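Long-range contacts in putative hydrolase (Chromobacterium violaceum, PDB 3MCW), which is probably a hydrolase of the isochorismatase family, related to nicotinamidases: residues F8-L14 against N111-V117; L15-M20 against V117-V121. Where two conformers were deposited one is given. Numbering follows the deposited sequence.

Contact 1 (F8-L14 against N111-V117); sequences FSSDKPL and NGWLELV
At the apolar centre Leu14, in extended conformation with chi1 t, lays CD1 3.5 Å from CE3 of Trp113, while its CB lies 4.1 Å from CD2 of Leu116; Leu108 of helix 104-111 closes over all three. On the other side of the backbone CG2 of Val117 meets CE1 of Phe8 at 3.6 Å and CB of Pro13 at 4.3 Å, with helix 184-191 packed against these side chains. Residues 8-13 form an irregular loop that joins the sheet only at Leu14, which pairs in parallel with Leu116 (CA to CA 4.8 Å): Leu14 N donates to Glu115 O at 3.0 Å, and Val117 N donates to Leu14 O at 2.8 Å. Before this bridge, water 2 donates to Lys12 O and Glu115 O. The carboxylate of Glu115, extended with chi1 and chi2 t, reaches across to 8-14. OE2 accepts from Ser9 N at 3.0 Å and OE1 from Ser10 N at 3.1 Å. Ser10 OG accepts from Lys12 N at 3.1 Å, an ST turn. At the outer edge Lys12, chi1 p and then t throughout, passes the edge of the Trp113 ring (CD to CD1 3.8 Å), and NZ donates to Asn111 O at 3.0 Å. Gly112, at positive phi (68°), ends helix 104-111 in a Schellman motif; a CB there would clash with Lys12 NZ. Trp113 then centres an inverse gamma turn leading into strand 115-121. This is the start of a parallel strand pair in an alpha/beta fold, with a buried glutamate clasping the N-terminal loop.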
ATOM      1  N   PHE A   8      21.469   7.086  10.263  1.00 15.03           N
ATOM      2  CA  PHE A   8      21.492   5.966   9.343  1.00 15.84           C
ATOM      3  C   PHE A   8      22.224   4.810   9.981  1.00 17.77           C
ATOM      4  O   PHE A   8      23.189   5.009  10.709  1.00 21.55           O
ATOM      5  CB  PHE A   8      22.142   6.356   8.012  1.00 12.54           C
ATOM      6  CG  PHE A   8      21.322   7.306   7.232  1.00 12.15           C
ATOM      7  CD1 PHE A   8      20.097   6.880   6.709  1.00 13.80           C
ATOM      8  CD2 PHE A   8      21.684   8.613   7.045  1.00 14.53           C
ATOM      9  CE1 PHE A   8      19.263   7.715   6.011  1.00 15.76           C
ATOM     10  CE2 PHE A   8      20.821   9.465   6.298  1.00 16.05           C
ATOM     11  CZ  PHE A   8      19.627   8.984   5.804  1.00 17.30           C
ATOM     12  N   SER A   9      21.714   3.612   9.733  1.00 20.25           N
ATOM     13  CA  SER A   9      22.328   2.393  10.249  0.50 23.29           C
ATOM     14  C   SER A   9      23.454   1.912   9.335  1.00 21.67           C
ATOM     15  O   SER A   9      24.322   1.158   9.760  1.00 26.76           O
ATOM     16  CB  SER A   9      21.277   1.297  10.409  0.50 21.92           C
ATOM     17  OG  SER A   9      20.616   1.048   9.186  0.50 24.63           O
ATOM     18  N   SER A  10      23.421   2.350   8.066  1.00 18.43           N
ATOM     19  CA  SER A  10      24.443   2.004   7.084  1.00 16.66           C
ATOM     20  C   SER A  10      25.172   3.249   6.600  1.00 15.37           C
ATOM     21  O   SER A  10      24.752   4.363   6.891  1.00 17.27           O
ATOM     22  CB  SER A  10      23.825   1.296   5.861  1.00 16.31           C
ATOM     23  OG  SER A  10      23.362   2.199   4.865  1.00 15.66           O
ATOM     24  N   ASP A  11      26.286   3.046   5.896  1.00 14.49           N
ATOM     25  CA  ASP A  11      27.054   4.145   5.329  1.00 14.60           C
ATOM     26  C   ASP A  11      26.689   4.397   3.854  1.00 13.62           C
ATOM     27  O   ASP A  11      27.348   5.187   3.163  1.00 17.13           O
ATOM     28  CB  ASP A  11      28.563   3.966   5.497  1.00 17.13           C
ATOM     29  CG  ASP A  11      29.121   2.776   4.729  1.00 20.08           C
ATOM     30  OD1 ASP A  11      28.402   2.107   3.964  1.00 21.52           O
ATOM     31  OD2 ASP A  11      30.314   2.499   4.937  1.00 28.86           O
ATOM     32  N   LYS A  12      25.645   3.739   3.345  1.00 11.09           N
ATOM     33  CA  LYS A  12      25.278   3.828   1.941  1.00 10.37           C
ATOM     34  C   LYS A  12      23.776   3.890   1.739  1.00  8.83           C
ATOM     35  O   LYS A  12      23.237   3.177   0.908  1.00  8.91           O
ATOM     36  CB  LYS A  12      25.927   2.684   1.133  1.00 12.51           C
ATOM     37  CG  LYS A  12      25.638   1.289   1.658  1.00 13.40           C
ATOM     38  CD  LYS A  12      26.336   0.204   0.837  1.00 17.06           C
ATOM     39  CE  LYS A  12      26.049  -1.167   1.412  1.00 19.44           C
ATOM     40  NZ  LYS A  12      26.700  -2.313   0.696  1.00 23.62           N
ATOM     41  N   PRO A  13      23.064   4.785   2.463  1.00  8.30           N
ATOM     42  CA  PRO A  13      21.633   4.903   2.223  1.00  7.42           C
ATOM     43  C   PRO A  13      21.398   5.310   0.777  1.00  6.64           C
ATOM     44  O   PRO A  13      22.121   6.147   0.209  1.00  7.82           O
ATOM     45  CB  PRO A  13      21.217   5.992   3.216  1.00  8.62           C
ATOM     46  CG  PRO A  13      22.452   6.838   3.386  1.00  9.13           C
ATOM     47  CD  PRO A  13      23.575   5.844   3.354  1.00  9.16           C
ATOM     48  N   LEU A  14      20.343   4.764   0.190  1.00  6.34           N
ATOM     49  CA  LEU A  14      20.034   4.934  -1.218  1.00  6.29           C
ATOM     50  C   LEU A  14      18.828   5.861  -1.380  1.00  6.51           C
ATOM     51  O   LEU A  14      17.768   5.619  -0.794  1.00  6.97           O
ATOM     52  CB  LEU A  14      19.780   3.561  -1.876  1.00  6.46           C
ATOM     53  CG  LEU A  14      19.492   3.601  -3.387  1.00  6.98           C
ATOM     54  CD1 LEU A  14      20.044   2.381  -4.102  1.00  7.66           C
ATOM     55  CD2 LEU A  14      17.998   3.755  -3.699  1.00  7.64           C
ATOM     56  N   ASN A 111      23.453  -5.452  -3.945  1.00 10.65           N
ATOM     57  CA  ASN A 111      24.412  -4.415  -3.565  1.00 11.02           C
ATOM     58  C   ASN A 111      24.368  -4.031  -2.100  1.00 10.52           C
ATOM     59  O   ASN A 111      25.103  -3.149  -1.692  1.00 13.32           O
ATOM     60  CB  ASN A 111      24.223  -3.213  -4.476  1.00 11.24           C
ATOM     61  CG  ASN A 111      24.630  -3.517  -5.877  1.00 12.28           C
ATOM     62  OD1 ASN A 111      25.816  -3.523  -6.180  1.00 15.63           O
ATOM     63  ND2 ASN A 111      23.666  -3.808  -6.745  1.00 11.98           N
ATOM     64  N   GLY A 112      23.536  -4.715  -1.310  1.00 10.69           N
ATOM     65  CA  GLY A 112      23.402  -4.404   0.097  1.00 11.58           C
ATOM     66  C   GLY A 112      22.760  -3.073   0.405  1.00 10.65           C
ATOM     67  O   GLY A 112      22.991  -2.526   1.469  1.00 12.47           O
ATOM     68  N   TRP A 113      21.940  -2.573  -0.528  1.00  9.06           N
ATOM     69  CA  TRP A 113      21.284  -1.277  -0.355  1.00  9.00           C
ATOM     70  C   TRP A 113      19.947  -1.497   0.352  1.00  8.65           C
ATOM     71  O   TRP A 113      18.873  -1.454  -0.256  1.00  9.14           O
ATOM     72  CB  TRP A 113      21.114  -0.551  -1.672  1.00  8.68           C
ATOM     73  CG  TRP A 113      22.418  -0.188  -2.336  1.00 10.04           C
ATOM     74  CD1 TRP A 113      23.568   0.222  -1.709  1.00 12.37           C
ATOM     75  CD2 TRP A 113      22.694  -0.178  -3.739  1.00  9.82           C
ATOM     76  NE1 TRP A 113      24.536   0.486  -2.642  1.00 12.46           N
ATOM     77  CE2 TRP A 113      24.031   0.241  -3.895  1.00 11.04           C
ATOM     78  CE3 TRP A 113      21.941  -0.490  -4.881  1.00 10.99           C
ATOM     79  CZ2 TRP A 113      24.629   0.336  -5.158  1.00 12.40           C
ATOM     80  CZ3 TRP A 113      22.553  -0.401  -6.106  1.00 13.18           C
ATOM     81  CH2 TRP A 113      23.884   0.009  -6.231  1.00 13.84           C
ATOM     82  N   LEU A 114      20.051  -1.740   1.653  1.00  9.14           N
ATOM     83  CA  LEU A 114      18.894  -2.117   2.469  1.00  9.72           C
ATOM     84  C   LEU A 114      18.216  -0.944   3.158  1.00  8.66           C
ATOM     85  O   LEU A 114      17.114  -1.079   3.638  1.00 11.44           O
ATOM     86  CB  LEU A 114      19.266  -3.233   3.464  1.00 12.09           C
ATOM     87  CG  LEU A 114      19.837  -4.499   2.813  1.00 15.21           C
ATOM     88  CD1 LEU A 114      20.005  -5.579   3.863  1.00 20.58           C
ATOM     89  CD2 LEU A 114      19.021  -5.036   1.659  1.00 18.15           C
ATOM     90  N   GLU A 115      18.884   0.200   3.166  1.00  8.39           N
ATOM     91  CA  GLU A 115      18.353   1.406   3.745  0.50  8.19           C
ATOM     92  C   GLU A 115      18.016   2.380   2.609  1.00  7.56           C
ATOM     93  O   GLU A 115      18.875   2.727   1.777  1.00  8.64           O
ATOM     94  CB  GLU A 115      19.390   1.939   4.737  0.50  9.22           C
ATOM     95  CG  GLU A 115      18.927   3.093   5.510  0.50  9.68           C
ATOM     96  CD  GLU A 115      19.887   3.489   6.614  0.50 10.26           C
ATOM     97  OE1 GLU A 115      21.115   3.575   6.384  0.50 10.82           O
ATOM     98  OE2 GLU A 115      19.429   3.785   7.739  0.50 13.05           O
ATOM     99  N   LEU A 116      16.763   2.805   2.556  1.00  7.14           N
ATOM    100  CA  LEU A 116      16.232   3.624   1.476  1.00  6.92           C
ATOM    101  C   LEU A 116      15.713   4.956   2.036  1.00  6.91           C
ATOM    102  O   LEU A 116      15.100   4.984   3.095  1.00  9.01           O
ATOM    103  CB  LEU A 116      15.055   2.906   0.782  1.00  7.09           C
ATOM    104  CG  LEU A 116      15.318   1.451   0.352  1.00  7.34           C
ATOM    105  CD1 LEU A 116      14.081   0.873  -0.296  1.00  8.96           C
ATOM    106  CD2 LEU A 116      16.541   1.363  -0.605  1.00 10.25           C
ATOM    107  N   VAL A 117      15.943   6.023   1.261  1.00  6.35           N
ATOM    108  CA  VAL A 117      15.383   7.341   1.538  1.00  6.04           C
ATOM    109  C   VAL A 117      14.500   7.655   0.355  1.00  5.69           C
ATOM    110  O   VAL A 117      14.972   7.719  -0.781  1.00  6.57           O
ATOM    111  CB  VAL A 117      16.507   8.402   1.702  1.00  6.42           C
ATOM    112  CG1 VAL A 117      15.902   9.787   1.858  1.00  8.15           C
ATOM    113  CG2 VAL A 117      17.373   8.002   2.910  1.00  8.14           C
TER
HETATM  114  O   HOH W   1      22.348   0.081   3.276  1.00 17.89           O
HETATM  115  O   HOH W   2      21.238   1.395   1.146  1.00 11.89           O

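Contact 2 (L15-M20 against V117-V121)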
ATOM      1  N   LEU A  15      18.985   6.881  -2.211  1.00  5.85           N
ATOM      2  CA  LEU A  15      17.892   7.841  -2.519  1.00  5.81           C
ATOM      3  C   LEU A  15      17.077   7.323  -3.658  1.00  5.62           C
ATOM      4  O   LEU A  15      17.611   7.057  -4.746  1.00  6.43           O
ATOM      5  CB  LEU A  15      18.503   9.199  -2.889  1.00  6.43           C
ATOM      6  CG  LEU A  15      17.487  10.308  -3.157  1.00  6.63           C
ATOM      7  CD1 LEU A  15      16.681  10.686  -1.908  1.00  8.20           C
ATOM      8  CD2 LEU A  15      18.231  11.543  -3.694  1.00  7.60           C
ATOM      9  N   LEU A  16      15.781   7.138  -3.413  1.00  5.29           N
ATOM     10  CA  LEU A  16      14.824   6.615  -4.360  1.00  5.60           C
ATOM     11  C   LEU A  16      13.791   7.690  -4.663  1.00  5.41           C
ATOM     12  O   LEU A  16      12.970   8.016  -3.792  1.00  6.38           O
ATOM     13  CB  LEU A  16      14.142   5.366  -3.762  1.00  6.14           C
ATOM     14  CG  LEU A  16      13.288   4.549  -4.718  1.00  6.45           C
ATOM     15  CD1 LEU A  16      14.151   3.838  -5.739  1.00  7.04           C
ATOM     16  CD2 LEU A  16      12.460   3.527  -3.920  1.00  8.52           C
ATOM     17  N   LEU A  17      13.887   8.298  -5.840  1.00  5.47           N
ATOM     18  CA  LEU A  17      13.006   9.411  -6.260  1.00  5.84           C
ATOM     19  C   LEU A  17      11.923   8.878  -7.176  1.00  6.16           C
ATOM     20  O   LEU A  17      12.234   8.361  -8.239  1.00  7.74           O
ATOM     21  CB  LEU A  17      13.818  10.498  -6.959  1.00  6.70           C
ATOM     22  CG  LEU A  17      14.811  11.248  -6.092  1.00  7.59           C
ATOM     23  CD1 LEU A  17      15.586  12.286  -6.938  1.00 10.36           C
ATOM     24  CD2 LEU A  17      14.141  11.890  -4.904  1.00 10.31           C
ATOM     25  N   ILE A  18      10.668   9.040  -6.778  1.00  5.45           N
ATOM     26  CA  ILE A  18       9.549   8.389  -7.450  0.70  5.99           C
ATOM     27  C   ILE A  18       8.725   9.331  -8.316  1.00  5.47           C
ATOM     28  O   ILE A  18       8.053  10.240  -7.819  1.00  6.16           O
ATOM     29  CB  ILE A  18       8.700   7.639  -6.418  0.70  6.54           C
ATOM     30  CG1 ILE A  18       9.543   6.540  -5.748  0.70  6.70           C
ATOM     31  CG2 ILE A  18       7.372   7.141  -7.071  0.70  7.32           C
ATOM     32  CD1 ILE A  18       8.811   5.891  -4.578  0.70  7.58           C
ATOM     33  N   ASP A  19       8.781   9.079  -9.610  1.00  6.05           N
ATOM     34  CA  ASP A  19       7.816   9.573 -10.570  1.00  6.54           C
ATOM     35  C   ASP A  19       7.703  11.104 -10.659  1.00  6.41           C
ATOM     36  O   ASP A  19       6.639  11.640 -10.943  1.00  7.20           O
ATOM     37  CB  ASP A  19       6.418   8.970 -10.333  1.00  7.11           C
ATOM     38  CG  ASP A  19       6.352   7.478 -10.492  1.00  7.23           C
ATOM     39  OD1 ASP A  19       7.326   6.833 -10.885  1.00  8.34           O
ATOM     40  OD2 ASP A  19       5.259   6.915 -10.163  1.00  8.57           O
HETATM   41  N   MSE A  20       8.822  11.785 -10.482  1.00  7.09           N
HETATM   42  CA  MSE A  20       8.862  13.254 -10.494  0.70  7.38           C
HETATM   43  C   MSE A  20       8.960  13.745 -11.934  1.00  7.13           C
HETATM   44  O   MSE A  20       9.978  14.266 -12.363  1.00  8.33           O
HETATM   45  CB  MSE A  20       9.989  13.763  -9.614  0.70  8.14           C
HETATM   46  CG  MSE A  20       9.680  13.560  -8.151  0.70  8.65           C
HETATM   47 SE   MSE A  20       8.259  14.718  -7.490  0.53  7.89          SE
HETATM   48  CE  MSE A  20       9.611  16.197  -7.269  0.70 11.66           C
ATOM     49  N   VAL A 117      15.943   6.023   1.261  1.00  6.35           N
ATOM     50  CA  VAL A 117      15.383   7.341   1.538  1.00  6.04           C
ATOM     51  C   VAL A 117      14.500   7.655   0.355  1.00  5.69           C
ATOM     52  O   VAL A 117      14.972   7.719  -0.781  1.00  6.57           O
ATOM     53  CB  VAL A 117      16.507   8.402   1.702  1.00  6.42           C
ATOM     54  CG1 VAL A 117      15.902   9.787   1.858  1.00  8.15           C
ATOM     55  CG2 VAL A 117      17.373   8.002   2.910  1.00  8.14           C
ATOM     56  N   VAL A 118      13.206   7.821   0.597  1.00  5.99           N
ATOM     57  CA  VAL A 118      12.216   7.894  -0.462  1.00  5.84           C
ATOM     58  C   VAL A 118      11.567   9.262  -0.510  1.00  5.51           C
ATOM     59  O   VAL A 118      11.199   9.839   0.525  1.00  6.26           O
ATOM     60  CB  VAL A 118      11.107   6.811  -0.276  1.00  5.86           C
ATOM     61  CG1 VAL A 118      10.062   6.896  -1.310  1.00  7.24           C
ATOM     62  CG2 VAL A 118      11.759   5.397  -0.251  1.00  7.59           C
ATOM     63  N   ALA A 119      11.367   9.755  -1.731  1.00  5.42           N
ATOM     64  CA  ALA A 119      10.590  10.993  -1.951  1.00  5.35           C
ATOM     65  C   ALA A 119       9.975  10.898  -3.316  1.00  5.14           C
ATOM     66  O   ALA A 119      10.414  10.133  -4.149  1.00  7.56           O
ATOM     67  CB  ALA A 119      11.475  12.231  -1.829  1.00  7.39           C
ATOM     68  N   GLY A 120       8.936  11.678  -3.563  1.00  6.64           N
ATOM     69  CA  GLY A 120       8.344  11.782  -4.879  1.00  6.14           C
ATOM     70  C   GLY A 120       6.839  11.960  -4.829  1.00  5.65           C
ATOM     71  O   GLY A 120       6.294  12.524  -3.868  1.00  6.35           O
ATOM     72  N   VAL A 121       6.177  11.501  -5.876  1.00  5.36           N
ATOM     73  CA  VAL A 121       4.772  11.824  -6.064  0.70  5.38           C
ATOM     74  C   VAL A 121       4.040  10.594  -6.602  1.00  5.87           C
ATOM     75  O   VAL A 121       4.600   9.833  -7.427  1.00  6.97           O
ATOM     76  CB  VAL A 121       4.633  13.042  -7.012  0.70  6.14           C
ATOM     77  CG1 VAL A 121       5.278  12.732  -8.388  0.70  7.27           C
ATOM     78  CG2 VAL A 121       3.184  13.503  -7.157  0.70  7.20           C
TER
HETATM   79  O   HOH W   3       3.452   8.843  -9.674  0.50  8.65           O
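Val117 opens the pairing beside Leu15 (CA to CA 4.8 Å). Its carbonyl O accepts from Leu16 N at 2.8 Å and also receives a CA-H...O contact from Leu15 CA at 3.4 Å, while its CG1 meets Leu15 CD1 at 3.9 Å under Trp48 of helix 37-51. Val118 turns to the other face, alongside Leu16 and Ile18: CG2 lies 4.2 Å from Leu16 CD2 and CG1 3.6 Å from Ile18 CD1. Ala119 returns to the face of Val117 and bonds through both backbone groups, N to Leu16 O at 3.1 Å and O from Ile18 N at 2.9 Å; its small CB rests 4.1 Å from Leu17 CD2. At Gly120 the strands draw closest, 4.4 Å from its CA to that of Ile18. A CB would collide with Ile18 O, and the backbone angles (145°/-152°) also suit glycine alone. Val121 N donates to Ile18 O at 3.0 Å. Its CG1 lies 3.1 Å from Asp19 O and 3.7 Å from SE of selenomethionine Met20. Asp19, at positive phi, leaves the strand, and water 3 donates to both Asp19 OD2 and Val121 O, each at 2.7 Å. OD2 also forms a salt bridge with Lys93 and a weak hydrogen bond with Ser126, which stands where the family's cysteine hydrolases have their nucleophile. The strands run 13° from parallel, as neighbouring central strands of a Rossmann-like three-layer alpha/beta/alpha sandwich; Asp19 and Lys93 occupy the positions of the Asp and Lys of the family's Asp-Lys-Cys triad, consistent with the active-site end.

Contacts 1 and 2 are successive parts of one strand pairing, 14-18 against 115-121, with centres 15 Å apart. Val117 belongs to both: its N bonds back to Leu14 in contact 1 and its O forward to Leu16 in contact 2, so the register passes unbroken between them. Contact 1 lies at the N-terminal ends of the strands, partly buried; contact 2 is wholly buried, its centre about 2 Å from that of the chain. Only contact 2 reaches the C-terminal ends, where Asp19, Lys93 and Ser126 lie together, consistent with the family's active-site position. An ethanediol, probably from the crystallisation liquor, lies about 3 Å from the Trp113 side chain, and one lies about 5 Å from that of Val121.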